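Local coordinates for proliferating cell nuclear antigen (Entamoeba histolytica, PDB 3P91), which probably acts as a DNA-binding auxiliary factor of DNA polymerase delta, increasing its processivity during eukaryotic DNA replication, at residues Lys18-Ser23 with Glu245-Lys250; Glu22-Thr27 with Ser51-Leu56; Thr31-Asp34 with Gly39-Val42; Ala146-Ile151 with Asp226-Ser231. All blocks are in the same frame, centred on the assembly; numbering follows the deposited sequence.

Contact 1: Lys18-Ser23 with Glu245-Lys250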
loop_
_atom_site.group_PDB
_atom_site.type_symbol
_atom_site.label_atom_id
_atom_site.label_comp_id
_atom_site.label_asym_id
_atom_site.label_seq_id
_atom_site.Cartn_x
_atom_site.Cartn_y
_atom_site.Cartn_z
ATOM N N LYS A 18 5.813 3.734 -21.694
ATOM C CA LYS A 18 5.907 3.341 -20.295
ATOM C C LYS A 18 5.294 1.969 -20.085
ATOM O O LYS A 18 5.860 1.119 -19.403
ATOM C CB LYS A 18 5.199 4.364 -19.411
ATOM C CG LYS A 18 5.801 5.759 -19.493
ATOM C CD LYS A 18 5.030 6.776 -18.662
ATOM C CE LYS A 18 5.132 6.473 -17.185
ATOM N NZ LYS A 18 4.638 7.623 -16.398
ATOM N N ARG A 19 4.128 1.758 -20.678
ATOM C CA ARG A 19 3.444 0.475 -20.595
ATOM C C ARG A 19 4.214 -0.633 -21.303
ATOM O O ARG A 19 4.293 -1.757 -20.820
ATOM C CB ARG A 19 2.049 0.605 -21.182
ATOM C CG ARG A 19 1.194 1.511 -20.367
ATOM C CD ARG A 19 -0.088 1.866 -21.065
ATOM N NE ARG A 19 -0.949 2.596 -20.140
ATOM C CZ ARG A 19 -2.060 3.235 -20.487
ATOM N NH1 ARG A 19 -2.450 3.242 -21.757
ATOM N NH2 ARG A 19 -2.772 3.872 -19.562
ATOM N N VAL A 20 4.783 -0.303 -22.455
ATOM C CA VAL A 20 5.629 -1.234 -23.179
ATOM C C VAL A 20 6.762 -1.724 -22.284
ATOM O O VAL A 20 6.962 -2.928 -22.120
ATOM C CB VAL A 20 6.204 -0.565 -24.433
ATOM C CG1 VAL A 20 7.440 -1.299 -24.934
ATOM C CG2 VAL A 20 5.144 -0.471 -25.501
ATOM N N VAL A 21 7.483 -0.779 -21.692
ATOM C CA VAL A 21 8.642 -1.090 -20.861
ATOM C C VAL A 21 8.333 -1.889 -19.579
ATOM O O VAL A 21 9.129 -2.734 -19.165
ATOM C CB VAL A 21 9.444 0.187 -20.552
ATOM C CG1 VAL A 21 10.537 -0.088 -19.543
ATOM C CG2 VAL A 21 10.028 0.729 -21.831
ATOM N N GLU A 22 7.191 -1.633 -18.951
ATOM C CA GLU A 22 6.754 -2.458 -17.825
ATOM C C GLU A 22 6.492 -3.891 -18.258
ATOM O O GLU A 22 7.048 -4.838 -17.707
ATOM C CB GLU A 22 5.483 -1.890 -17.205
ATOM C CG GLU A 22 5.742 -0.666 -16.378
ATOM C CD GLU A 22 6.998 -0.822 -15.557
ATOM O OE1 GLU A 22 7.951 -0.044 -15.779
ATOM O OE2 GLU A 22 7.038 -1.735 -14.702
ATOM N N SER A 23 5.626 -4.036 -19.250
ATOM C CA SER A 23 5.284 -5.335 -19.785
ATOM C C SER A 23 6.546 -6.091 -20.150
ATOM O O SER A 23 6.695 -7.264 -19.833
ATOM C CB SER A 23 4.404 -5.156 -21.012
ATOM O OG SER A 23 3.313 -4.305 -20.707
ATOM N N GLU A 245 -2.782 0.581 -29.944
ATOM C CA GLU A 245 -3.105 1.494 -31.039
ATOM C C GLU A 245 -2.298 1.217 -32.320
ATOM O O GLU A 245 -2.820 0.647 -33.287
ATOM C CB GLU A 245 -2.928 2.947 -30.586
ATOM N N ALA A 246 -1.035 1.631 -32.330
ATOM C CA ALA A 246 -0.146 1.359 -33.461
ATOM C C ALA A 246 1.031 0.562 -32.941
ATOM O O ALA A 246 2.192 0.907 -33.146
ATOM C CB ALA A 246 0.327 2.650 -34.094
ATOM N N CYS A 247 0.712 -0.515 -32.251
ATOM C CA CYS A 247 1.697 -1.220 -31.475
ATOM C C CYS A 247 1.136 -2.596 -31.192
ATOM O O CYS A 247 -0.075 -2.773 -31.109
ATOM C CB CYS A 247 1.917 -0.464 -30.173
ATOM S SG CYS A 247 2.860 -1.351 -28.942
ATOM N N VAL A 248 2.011 -3.580 -31.060
ATOM C CA VAL A 248 1.557 -4.914 -30.724
ATOM C C VAL A 248 2.663 -5.649 -30.006
ATOM O O VAL A 248 3.840 -5.463 -30.304
ATOM C CB VAL A 248 1.096 -5.705 -31.970
ATOM C CG1 VAL A 248 2.261 -5.947 -32.915
ATOM C CG2 VAL A 248 0.416 -7.024 -31.559
ATOM N N LEU A 249 2.275 -6.462 -29.033
ATOM C CA LEU A 249 3.222 -7.210 -28.233
ATOM C C LEU A 249 2.798 -8.660 -28.269
ATOM O O LEU A 249 1.620 -8.963 -28.124
ATOM C CB LEU A 249 3.211 -6.691 -26.801
ATOM C CG LEU A 249 4.086 -7.461 -25.814
ATOM C CD1 LEU A 249 5.549 -7.376 -26.223
ATOM C CD2 LEU A 249 3.889 -6.951 -24.391
ATOM N N LYS A 250 3.742 -9.565 -28.485
ATOM C CA LYS A 250 3.399 -10.977 -28.547
ATOM C C LYS A 250 4.394 -11.843 -27.810
ATOM O O LYS A 250 5.592 -11.557 -27.801
ATOM C CB LYS A 250 3.306 -11.459 -29.988
ATOM C CG LYS A 250 2.161 -10.888 -30.761
ATOM C CD LYS A 250 2.336 -11.256 -32.199
ATOM C CE LYS A 250 1.226 -10.727 -33.065
ATOM N NZ LYS A 250 1.528 -11.082 -34.478
#
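V20 and S23, one helical turn apart, carry the meeting of helix residues 18-23 with the strand that begins at C247. No hydrogen bond links the two segments. The closest CA pair, V20 and L249, is still 8.2 Å apart, and only about 105 Å² is buried, so side chains do all the bridging.

Two packing contacts cross the gap. V20 reaches with one methyl: its CG2 lies 4.2 Å from SG of C247, a loose apolar contact. S23 offers its CB rather than its hydroxyl, standing 3.9 Å from CD2 of L249. L249 carries its CG anti to the backbone N (chi1 175°), and the branch ending in CD2 meets the helix.

The polar interaction stays inside the helix. OG of S23 donates to O of R19 at 2.7 Å, and N of S23 reaches the same oxygen at 3.1 Å from the other face of the carbonyl plane. Two bonds thus grip this acceptor, and the buried hydroxyl is satisfied while the S23 methylene is left to pack.

L55 of strand 52-57 also touches V20, C247 and L249. This is helix-on-sheet packing of the PCNA fold: a helix from the N-terminal sequence family rests on a strand from the C-terminal one, within a continuous sheet to which both families contribute.

Contact 2: Glu22-Thr27 with Ser51-Leu56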
loop_
_atom_site.group_PDB
_atom_site.type_symbol
_atom_site.label_atom_id
_atom_site.label_comp_id
_atom_site.label_asym_id
_atom_site.label_seq_id
_atom_site.Cartn_x
_atom_site.Cartn_y
_atom_site.Cartn_z
ATOM N N GLU A 22 7.191 -1.633 -18.951
ATOM C CA GLU A 22 6.754 -2.458 -17.825
ATOM C C GLU A 22 6.492 -3.891 -18.258
ATOM O O GLU A 22 7.048 -4.838 -17.707
ATOM C CB GLU A 22 5.483 -1.890 -17.205
ATOM C CG GLU A 22 5.742 -0.666 -16.378
ATOM C CD GLU A 22 6.998 -0.822 -15.557
ATOM O OE1 GLU A 22 7.951 -0.044 -15.779
ATOM O OE2 GLU A 22 7.038 -1.735 -14.702
ATOM N N SER A 23 5.626 -4.036 -19.250
ATOM C CA SER A 23 5.284 -5.335 -19.785
ATOM C C SER A 23 6.546 -6.091 -20.150
ATOM O O SER A 23 6.695 -7.264 -19.833
ATOM C CB SER A 23 4.404 -5.156 -21.012
ATOM O OG SER A 23 3.313 -4.305 -20.707
ATOM N N LEU A 24 7.458 -5.402 -20.815
ATOM C CA LEU A 24 8.687 -6.013 -21.275
ATOM C C LEU A 24 9.531 -6.508 -20.136
ATOM O O LEU A 24 10.086 -7.596 -20.194
ATOM C CB LEU A 24 9.512 -4.997 -22.047
ATOM C CG LEU A 24 9.310 -4.901 -23.554
ATOM C CD1 LEU A 24 10.288 -3.888 -24.122
ATOM C CD2 LEU A 24 9.505 -6.250 -24.213
ATOM N N LYS A 25 9.646 -5.689 -19.103
ATOM C CA LYS A 25 10.666 -5.909 -18.092
ATOM C C LYS A 25 10.292 -7.009 -17.109
ATOM O O LYS A 25 11.140 -7.511 -16.376
ATOM C CB LYS A 25 11.024 -4.592 -17.401
ATOM C CG LYS A 25 10.535 -4.424 -15.993
ATOM C CD LYS A 25 11.344 -3.322 -15.325
ATOM C CE LYS A 25 11.069 -3.230 -13.842
ATOM N NZ LYS A 25 9.652 -2.849 -13.615
ATOM N N SER A 26 9.021 -7.398 -17.129
ATOM C CA SER A 26 8.539 -8.555 -16.384
ATOM C C SER A 26 9.048 -9.878 -16.970
ATOM O O SER A 26 9.085 -10.891 -16.276
ATOM C CB SER A 26 7.005 -8.570 -16.354
ATOM O OG SER A 26 6.479 -7.453 -15.651
ATOM N N THR A 27 9.440 -9.876 -18.241
ATOM C CA THR A 27 9.842 -11.118 -18.892
ATOM C C THR A 27 11.292 -11.123 -19.379
ATOM O O THR A 27 11.863 -12.181 -19.640
ATOM C CB THR A 27 8.913 -11.439 -20.065
ATOM O OG1 THR A 27 9.081 -10.444 -21.081
ATOM C CG2 THR A 27 7.454 -11.451 -19.600
ATOM N N SER A 51 10.916 -18.897 -23.696
ATOM C CA SER A 51 9.888 -18.342 -24.548
ATOM C C SER A 51 10.445 -17.215 -25.392
ATOM O O SER A 51 11.627 -16.881 -25.323
ATOM C CB SER A 51 8.735 -17.814 -23.701
ATOM O OG SER A 51 9.169 -16.736 -22.884
ATOM N N LEU A 52 9.567 -16.616 -26.180
ATOM C CA LEU A 52 9.963 -15.616 -27.146
ATOM C C LEU A 52 9.113 -14.389 -26.918
ATOM O O LEU A 52 7.910 -14.499 -26.685
ATOM C CB LEU A 52 9.717 -16.155 -28.556
ATOM C CG LEU A 52 10.712 -15.942 -29.694
ATOM C CD1 LEU A 52 10.497 -14.607 -30.409
ATOM C CD2 LEU A 52 12.138 -16.081 -29.186
ATOM N N VAL A 53 9.749 -13.224 -26.969
ATOM C CA VAL A 53 9.042 -11.954 -26.935
ATOM C C VAL A 53 9.177 -11.281 -28.292
ATOM O O VAL A 53 10.245 -11.305 -28.893
ATOM C CB VAL A 53 9.620 -11.005 -25.865
ATOM C CG1 VAL A 53 8.718 -9.805 -25.693
ATOM C CG2 VAL A 53 9.812 -11.735 -24.543
ATOM N N SER A 54 8.089 -10.679 -28.764
ATOM C CA SER A 54 8.074 -9.988 -30.046
ATOM C C SER A 54 7.332 -8.662 -29.960
ATOM O O SER A 54 6.108 -8.644 -29.892
ATOM C CB SER A 54 7.396 -10.856 -31.095
ATOM O OG SER A 54 7.191 -10.133 -32.292
ATOM N N LEU A 55 8.066 -7.554 -29.978
ATOM C CA LEU A 55 7.442 -6.237 -29.943
ATOM C C LEU A 55 7.623 -5.472 -31.237
ATOM O O LEU A 55 8.692 -5.478 -31.843
ATOM C CB LEU A 55 7.997 -5.388 -28.797
ATOM C CG LEU A 55 7.707 -3.877 -28.854
ATOM C CD1 LEU A 55 6.275 -3.546 -28.435
ATOM C CD2 LEU A 55 8.703 -3.103 -28.002
ATOM N N LEU A 56 6.563 -4.792 -31.644
ATOM C CA LEU A 56 6.655 -3.863 -32.742
ATOM C C LEU A 56 5.895 -2.589 -32.425
ATOM O O LEU A 56 4.673 -2.594 -32.350
ATOM C CB LEU A 56 6.086 -4.478 -34.005
ATOM C CG LEU A 56 6.063 -3.484 -35.153
ATOM C CD1 LEU A 56 7.480 -3.010 -35.447
ATOM C CD2 LEU A 56 5.420 -4.107 -36.382
#
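V53 stands with CG1 anti to its backbone N (chi1 -170°), which splits its two methyls between two partners: CG1 meets L24 and CG2 meets T27. T27 has OG1 in the crowded position between its backbone N and carbonyl carbon (chi1 66°), turned to the strand and, at the same time, back to the carbonyl of L24. Both terminal methyls of L24 reach the strand.

These methyls have different targets. CD2 of L24 lies 3.9 Å from CG1 of V53, while CD1 is 4.3 Å from CD2 of L55, so the leucine spans two strand residues whose CB atoms both point to the helix. OG1 of T27 approaches CG2 of V53 at 3.8 Å, an oxygen against a methyl with no hydrogen bond involved.

That hydroxyl is spoken for within its own segment. OG1 of T27 donates to O of L24 at 3.1 Å, tilted 32° from the carbonyl plane, and N of T27 binds the same oxygen from the same face. Two bonds from one residue therefore hold the oxygen of L24, and the buried hydroxyl of T27 is satisfied while it lies against the methyl of V53.

Around this packing, L77 of helix 77-84 touches L24, and F251 of strand 247-253 touches T27. Strand 52-57 lies in the sheet between strand 39-45, where C44 and V42 bond to V53 and L55, and strand 247-253, where K250 bonds to S54.

Contact 3: Thr31-Asp34 with Gly39-Val42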
loop_
_atom_site.group_PDB
_atom_site.type_symbol
_atom_site.label_atom_id
_atom_site.label_comp_id
_atom_site.label_asym_id
_atom_site.label_seq_id
_atom_site.Cartn_x
_atom_site.Cartn_y
_atom_site.Cartn_z
ATOM N N THR A 31 17.602 -5.850 -23.235
ATOM C CA THR A 31 17.258 -6.228 -24.596
ATOM C C THR A 31 17.629 -5.154 -25.607
ATOM O O THR A 31 17.782 -3.983 -25.269
ATOM C CB THR A 31 15.764 -6.609 -24.729
ATOM O OG1 THR A 31 15.548 -7.269 -25.982
ATOM C CG2 THR A 31 14.875 -5.385 -24.641
ATOM N N ASN A 32 17.799 -5.573 -26.849
ATOM C CA ASN A 32 18.077 -4.644 -27.915
ATOM C C ASN A 32 16.799 -4.089 -28.499
ATOM O O ASN A 32 15.850 -4.820 -28.771
ATOM C CB ASN A 32 18.889 -5.317 -29.016
ATOM C CG ASN A 32 20.336 -5.472 -28.649
ATOM O OD1 ASN A 32 20.985 -4.521 -28.218
ATOM N ND2 ASN A 32 20.855 -6.676 -28.807
ATOM N N PHE A 33 16.785 -2.779 -28.675
ATOM C CA PHE A 33 15.722 -2.125 -29.397
ATOM C C PHE A 33 16.258 -1.812 -30.759
ATOM O O PHE A 33 17.140 -0.976 -30.912
ATOM C CB PHE A 33 15.305 -0.843 -28.698
ATOM C CG PHE A 33 14.493 -1.080 -27.477
ATOM C CD1 PHE A 33 13.167 -0.717 -27.439
ATOM C CD2 PHE A 33 15.049 -1.706 -26.376
ATOM C CE1 PHE A 33 12.413 -0.951 -26.312
ATOM C CE2 PHE A 33 14.300 -1.941 -25.240
ATOM C CZ PHE A 33 12.983 -1.565 -25.207
ATOM N N ASP A 34 15.735 -2.518 -31.748
ATOM C CA ASP A 34 16.139 -2.316 -33.122
ATOM C C ASP A 34 15.256 -1.245 -33.725
ATOM O O ASP A 34 14.077 -1.461 -33.981
ATOM C CB ASP A 34 16.016 -3.626 -33.899
ATOM C CG ASP A 34 16.854 -4.736 -33.299
ATOM O OD1 ASP A 34 16.283 -5.776 -32.909
ATOM O OD2 ASP A 34 18.085 -4.570 -33.210
ATOM N N GLY A 39 10.092 1.474 -37.529
ATOM C CA GLY A 39 9.651 1.570 -36.151
ATOM C C GLY A 39 10.640 1.020 -35.151
ATOM O O GLY A 39 11.841 1.017 -35.384
ATOM N N ILE A 40 10.122 0.565 -34.018
ATOM C CA ILE A 40 10.949 -0.006 -32.968
ATOM C C ILE A 40 10.527 -1.454 -32.743
ATOM O O ILE A 40 9.344 -1.764 -32.605
ATOM C CB ILE A 40 10.842 0.810 -31.662
ATOM C CG1 ILE A 40 11.118 2.284 -31.957
ATOM C CG2 ILE A 40 11.799 0.279 -30.604
ATOM C CD1 ILE A 40 10.903 3.197 -30.796
ATOM N N ALA A 41 11.509 -2.340 -32.718
ATOM C CA ALA A 41 11.235 -3.757 -32.652
ATOM C C ALA A 41 12.073 -4.417 -31.577
ATOM O O ALA A 41 13.195 -3.998 -31.299
ATOM C CB ALA A 41 11.509 -4.405 -33.999
ATOM N N VAL A 42 11.513 -5.460 -30.980
ATOM C CA VAL A 42 12.249 -6.298 -30.050
ATOM C C VAL A 42 11.856 -7.759 -30.256
ATOM O O VAL A 42 10.695 -8.121 -30.143
ATOM C CB VAL A 42 11.998 -5.876 -28.590
ATOM C CG1 VAL A 42 12.627 -6.879 -27.622
ATOM C CG2 VAL A 42 12.523 -4.475 -28.350
#
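A beta hairpin made of strands 30-36 and 39-45 contains this contact, which lies close to its turn. The strand axes approach to 4.8 Å and their directions differ by 152°, an antiparallel pair with a clear twist. D34 and A41 form a hydrogen-bonded pair: N of D34 donates to O of A41 at 3.0 Å, while N of A41 returns to O of D34 at 3.0 Å. O of D34 also receives a CA-H...O contact from CA of I40 at 3.6 Å.

F33 packs from the side of the sheet opposite to D34 and A41. Its CG is anti to the carbonyl carbon (chi1 -75°), the rotamer in which the ring meets V42 and I40. V42 sets CG2 over the centre of one ring face, 3.9 Å from the centroid and 10° off the normal, a CH-pi contact. I40 brings CG2 to the ring edge, 3.6 Å from CD1 of F33. Further along, T31 and V42 meet tip to tip, OG1 of T31 being 3.4 Å from CG1 of V42.

The chemistry is therefore two-sided: paired amides fix the register at D34 and A41, while methyls at one face and one edge confine the buried ring.

Contact 4: Ala146-Ile151 with Asp226-Ser231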
loop_
_atom_site.group_PDB
_atom_site.type_symbol
_atom_site.label_atom_id
_atom_site.label_comp_id
_atom_site.label_asym_id
_atom_site.label_seq_id
_atom_site.Cartn_x
_atom_site.Cartn_y
_atom_site.Cartn_z
ATOM N N ALA A 146 -7.617 -7.748 -18.496
ATOM C CA ALA A 146 -7.633 -7.529 -17.057
ATOM C C ALA A 146 -8.261 -8.706 -16.308
ATOM O O ALA A 146 -7.825 -9.053 -15.210
ATOM C CB ALA A 146 -8.357 -6.237 -16.732
ATOM N N GLU A 147 -9.284 -9.316 -16.898
ATOM C CA GLU A 147 -9.887 -10.511 -16.313
ATOM C C GLU A 147 -8.940 -11.686 -16.471
ATOM O O GLU A 147 -8.846 -12.543 -15.597
ATOM C CB GLU A 147 -11.236 -10.831 -16.959
ATOM N N PHE A 148 -8.224 -11.723 -17.585
ATOM C CA PHE A 148 -7.237 -12.773 -17.775
ATOM C C PHE A 148 -6.082 -12.650 -16.783
ATOM O O PHE A 148 -5.528 -13.650 -16.325
ATOM C CB PHE A 148 -6.699 -12.779 -19.200
ATOM C CG PHE A 148 -5.704 -13.867 -19.446
ATOM C CD1 PHE A 148 -6.111 -15.188 -19.504
ATOM C CD2 PHE A 148 -4.362 -13.578 -19.589
ATOM C CE1 PHE A 148 -5.195 -16.198 -19.721
ATOM C CE2 PHE A 148 -3.447 -14.581 -19.799
ATOM C CZ PHE A 148 -3.860 -15.892 -19.870
ATOM N N LEU A 149 -5.714 -11.421 -16.454
ATOM C CA LEU A 149 -4.649 -11.210 -15.492
ATOM C C LEU A 149 -5.090 -11.674 -14.108
ATOM O O LEU A 149 -4.349 -12.351 -13.392
ATOM C CB LEU A 149 -4.255 -9.738 -15.459
ATOM C CG LEU A 149 -3.243 -9.353 -14.386
ATOM C CD1 LEU A 149 -2.020 -10.251 -14.452
ATOM C CD2 LEU A 149 -2.873 -7.899 -14.543
ATOM N N LYS A 150 -6.305 -11.306 -13.732
ATOM C CA LYS A 150 -6.832 -11.691 -12.431
ATOM C C LYS A 150 -6.683 -13.186 -12.256
ATOM O O LYS A 150 -6.272 -13.674 -11.201
ATOM C CB LYS A 150 -8.306 -11.317 -12.335
ATOM C CG LYS A 150 -8.959 -11.765 -11.057
ATOM C CD LYS A 150 -10.462 -11.582 -11.131
ATOM C CE LYS A 150 -11.076 -11.565 -9.738
ATOM N NZ LYS A 150 -10.578 -12.685 -8.888
ATOM N N ILE A 151 -7.017 -13.906 -13.319
ATOM C CA ILE A 151 -7.022 -15.348 -13.282
ATOM C C ILE A 151 -5.621 -15.886 -13.093
ATOM O O ILE A 151 -5.392 -16.725 -12.235
ATOM C CB ILE A 151 -7.629 -15.921 -14.550
ATOM C CG1 ILE A 151 -9.092 -15.489 -14.657
ATOM C CG2 ILE A 151 -7.512 -17.434 -14.550
ATOM C CD1 ILE A 151 -9.798 -16.026 -15.881
ATOM N N ASP A 226 -7.005 -3.522 -24.107
ATOM C CA ASP A 226 -8.211 -3.882 -23.358
ATOM C C ASP A 226 -8.425 -5.390 -23.280
ATOM O O ASP A 226 -8.796 -5.926 -22.230
ATOM C CB ASP A 226 -9.445 -3.213 -23.967
ATOM C CG ASP A 226 -9.633 -1.786 -23.485
ATOM O OD1 ASP A 226 -9.551 -1.557 -22.258
ATOM O OD2 ASP A 226 -9.855 -0.896 -24.335
ATOM N N ASN A 227 -8.182 -6.060 -24.401
ATOM C CA ASN A 227 -8.313 -7.505 -24.495
ATOM C C ASN A 227 -6.974 -8.204 -24.744
ATOM O O ASN A 227 -6.027 -7.597 -25.238
ATOM C CB ASN A 227 -9.301 -7.864 -25.605
ATOM C CG ASN A 227 -10.733 -7.483 -25.260
ATOM O OD1 ASN A 227 -11.197 -7.716 -24.148
ATOM N ND2 ASN A 227 -11.438 -6.901 -26.217
ATOM N N VAL A 228 -6.899 -9.482 -24.388
ATOM C CA VAL A 228 -5.740 -10.302 -24.725
ATOM C C VAL A 228 -6.160 -11.377 -25.715
ATOM O O VAL A 228 -7.251 -11.930 -25.600
ATOM C CB VAL A 228 -5.122 -10.971 -23.482
ATOM C CG1 VAL A 228 -6.143 -11.832 -22.774
ATOM C CG2 VAL A 228 -3.897 -11.792 -23.877
ATOM N N LYS A 229 -5.307 -11.664 -26.693
ATOM C CA LYS A 229 -5.604 -12.723 -27.643
ATOM C C LYS A 229 -4.661 -13.911 -27.509
ATOM O O LYS A 229 -3.452 -13.789 -27.695
ATOM C CB LYS A 229 -5.603 -12.205 -29.078
ATOM C CG LYS A 229 -6.351 -13.121 -30.028
ATOM C CD LYS A 229 -6.286 -12.629 -31.446
ATOM C CE LYS A 229 -4.919 -12.877 -32.033
ATOM N NZ LYS A 229 -4.917 -12.656 -33.503
ATOM N N LEU A 230 -5.235 -15.066 -27.189
ATOM C CA LEU A 230 -4.477 -16.291 -27.060
ATOM C C LEU A 230 -4.762 -17.185 -28.254
ATOM O O LEU A 230 -5.895 -17.618 -28.464
ATOM C CB LEU A 230 -4.875 -17.027 -25.789
ATOM C CG LEU A 230 -4.840 -16.327 -24.432
ATOM C CD1 LEU A 230 -5.766 -15.123 -24.394
ATOM C CD2 LEU A 230 -5.240 -17.319 -23.352
ATOM N N SER A 231 -3.728 -17.462 -29.034
ATOM C CA SER A 231 -3.842 -18.386 -30.144
ATOM C C SER A 231 -3.351 -19.747 -29.696
ATOM O O SER A 231 -2.177 -19.923 -29.384
ATOM C CB SER A 231 -3.036 -17.885 -31.326
ATOM O OG SER A 231 -3.596 -16.688 -31.820
#
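The helical residues 146-151 run past the start of strand 227-232. CA atoms of A146 and D226 are 7.3 Å apart, and those of F148 and V228 are 7.5 Å apart, a nearly constant gap over these two pairs. N of A146 comes to 4.3 Å from O of D226, too far for a hydrogen bond, and none crosses between the segments. The helix keeps its own backbone bonding, with N of K150 donating to O of A146 at 3.1 Å.

F148 bridges the gap. Its CG is anti to the backbone N (chi1 -179°), which sends the ring out from the helix to the strand. V228 crosses it at about a right angle: CG1, lodged between backbone N and carbonyl carbon (chi1 58°), lies 3.7 Å from CB of F148 and 3.9 Å from CG. One methyl thereby braces the base of the ring. F148 and L230 reach toward each other from opposite directions, CD2 of L230 lying 3.8 Å from CE1 of F148. The two aliphatic groups thus grip the phenylalanine near its root and near its far end, both arriving obliquely to the ring.

M240 of strand 238-244 touches both F148 and V228, and L143 of strand 139-144 also touches F148. K150, on the helix, donates from NZ to O of A86 of a neighbouring subunit. An aromatic side chain of a helix, packed obliquely against V228 and L230 of an antiparallel sheet, is the helix-to-sheet packing of a PCNA domain.

Overall arrangement
Contacts 1 and 2 open first along the chain, sharing E22 and S23 on helix 14-25. Contact 3 then closes the short hairpin of strands 30-36 and 39-45, lying wholly within the span that contact 2 completes at residues 51-56. Contact 2 in turn closes within the span of contact 1, which starts from the same helix. Contact 4 opens at helix 145-158 and closes at strand 227-232; it follows contacts 2 and 3 in series but falls within the long span ended by contact 1 at residues 245-250. All four reach one antiparallel sheet, where strands 39-45, 52-57 and 247-253 are neighbours. Contact 4 stands about 24 Å from contact 3, centre to centre.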